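Local coordinates for protein D-isomer specific 2-hydroxyacid dehydrogenase NAD-binding (Xanthobacter autotrophicus, PDB 4XA8) that probably acts as an NAD(P)-dependent oxidoreductase of the D-isomer-specific 2-hydroxyacid dehydrogenase family, at residues 219-222 with 223-226. Numbering follows the deposited sequence.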
loop_
_atom_site.group_PDB
_atom_site.type_symbol
_atom_site.label_atom_id
_atom_site.label_comp_id
_atom_site.label_asym_id
_atom_site.label_seq_id
_atom_site.Cartn_x
_atom_site.Cartn_y
_atom_site.Cartn_z
ATOM N N GLU A 219 -7.352 28.075 5.509
ATOM C CA GLU A 219 -7.128 28.738 4.226
ATOM C C GLU A 219 -6.396 27.837 3.200
ATOM O O GLU A 219 -6.783 27.784 2.023
ATOM C CB GLU A 219 -6.343 30.018 4.465
ATOM C CG GLU A 219 -6.117 30.868 3.227
ATOM C CD GLU A 219 -5.239 32.052 3.538
ATOM O OE1 GLU A 219 -5.597 32.786 4.469
ATOM O OE2 GLU A 219 -4.186 32.228 2.888
ATOM N N ARG A 220 -5.358 27.134 3.647
ATOM C CA ARG A 220 -4.569 26.244 2.762
ATOM C C ARG A 220 -5.317 24.980 2.380
ATOM O O ARG A 220 -5.215 24.514 1.233
ATOM C CB ARG A 220 -3.248 25.842 3.407
ATOM C CG ARG A 220 -2.104 26.800 3.068
ATOM C CD ARG A 220 -2.277 28.110 3.728
ATOM N NE ARG A 220 -1.177 29.047 3.520
ATOM C CZ ARG A 220 -0.258 29.372 4.436
ATOM N NH1 ARG A 220 -0.231 28.808 5.634
ATOM N NH2 ARG A 220 0.650 30.300 4.156
ATOM N N LEU A 221 -6.002 24.380 3.345
ATOM C CA LEU A 221 -6.860 23.259 3.036
ATOM C C LEU A 221 -7.931 23.580 1.953
ATOM O O LEU A 221 -8.286 22.712 1.125
ATOM C CB LEU A 221 -7.543 22.743 4.303
ATOM C CG LEU A 221 -6.679 22.043 5.373
ATOM C CD1 LEU A 221 -7.543 21.797 6.614
ATOM C CD2 LEU A 221 -6.105 20.739 4.853
ATOM N N ALA A 222 -8.486 24.795 2.008
ATOM C CA ALA A 222 -9.472 25.211 1.042
ATOM C C ALA A 222 -8.903 25.343 -0.387
ATOM O O ALA A 222 -9.663 25.287 -1.342
ATOM C CB ALA A 222 -10.121 26.504 1.486
ATOM N N HIS A 223 -7.583 25.451 -0.539
ATOM C CA HIS A 223 -6.957 25.497 -1.872
ATOM C C HIS A 223 -6.916 24.156 -2.573
ATOM O O HIS A 223 -6.796 24.098 -3.789
ATOM C CB HIS A 223 -5.516 25.967 -1.764
ATOM C CG HIS A 223 -5.370 27.391 -1.363
ATOM N ND1 HIS A 223 -6.126 28.396 -1.921
ATOM C CD2 HIS A 223 -4.514 27.991 -0.510
ATOM C CE1 HIS A 223 -5.763 29.555 -1.402
ATOM N NE2 HIS A 223 -4.781 29.332 -0.544
ATOM N N LEU A 224 -6.947 23.083 -1.800
ATOM C CA LEU A 224 -7.086 21.754 -2.365
ATOM C C LEU A 224 -8.368 21.656 -3.158
ATOM O O LEU A 224 -9.343 22.280 -2.802
ATOM C CB LEU A 224 -7.100 20.722 -1.240
ATOM C CG LEU A 224 -5.794 20.524 -0.475
ATOM C CD1 LEU A 224 -6.080 19.718 0.788
ATOM C CD2 LEU A 224 -4.779 19.828 -1.395
ATOM N N PRO A 225 -8.387 20.835 -4.217
ATOM C CA PRO A 225 -9.637 20.579 -4.937
ATOM C C PRO A 225 -10.648 19.832 -4.085
ATOM O O PRO A 225 -10.273 18.975 -3.305
ATOM C CB PRO A 225 -9.208 19.665 -6.096
ATOM C CG PRO A 225 -7.965 19.003 -5.624
ATOM C CD PRO A 225 -7.290 19.953 -4.664
ATOM N N ARG A 226 -11.931 20.102 -4.285
ATOM C CA ARG A 226 -12.963 19.366 -3.590
ATOM C C ARG A 226 -12.861 17.885 -3.951
ATOM O O ARG A 226 -12.664 17.492 -5.113
ATOM C CB ARG A 226 -14.356 19.939 -3.905
ATOM C CG ARG A 226 -15.461 19.101 -3.295
ATOM C CD ARG A 226 -16.807 19.790 -3.227
ATOM N NE ARG A 226 -17.734 18.930 -2.490
ATOM C CZ ARG A 226 -18.037 19.018 -1.190
ATOM N NH1 ARG A 226 -17.514 19.940 -0.381
ATOM N NH2 ARG A 226 -18.877 18.135 -0.682
HETATM O O HOH W 1 -2.264 30.672 0.969
#
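H223 folds its imidazole back over the preceding turn of helix 218-223, so that one ring face rests against the carbonyl oxygen of E219. E219 O lies 3.4 Å from H223 CD2, nearer the edge atoms of the ring than its centre. The fold-back follows from chi1 of -68°, which sets CG anti to the carbonyl carbon of H223 and turns the ring toward the start of the helix. The tight part of the contact is this last turn and its backbone. H223 N donates to R220 O at 3.1 Å and L224 N to L221 O at 3.2 Å, both bonds bent. Such i to i+3 bonding is that of a helix tightening into a 3-10-like turn at its C-terminal end. On the buried side of this turn, L221 and L224 run side by side in the same direction, L221 CD2 lying 4.2 Å from L224 CD1.

The polar, more exposed side, with E219 and the tip of H223, is looser and is bridged by water. A single water accepts from R220 NE, donates to E219 OE2 and bonds H223 NE2 at 3.2 Å, joining three side chains whose charged or ionisable ends do not touch; the R220 guanidinium is held separately by NH1 on L215 O. A leucine in place of H223 would probably leave this water without its third protein partner and the ends of E219 and R220 less firmly tied to the helix end.

R220, H223 and L224 all touch helix 192-197, H223 through P193 and L196. Past the turn the chain runs through P225 and R226, whose NH2 bonds the O of S250 at the end of helix 241-250, into strand 228-232 of the parallel sheet of the Rossmann-type NAD-binding domain.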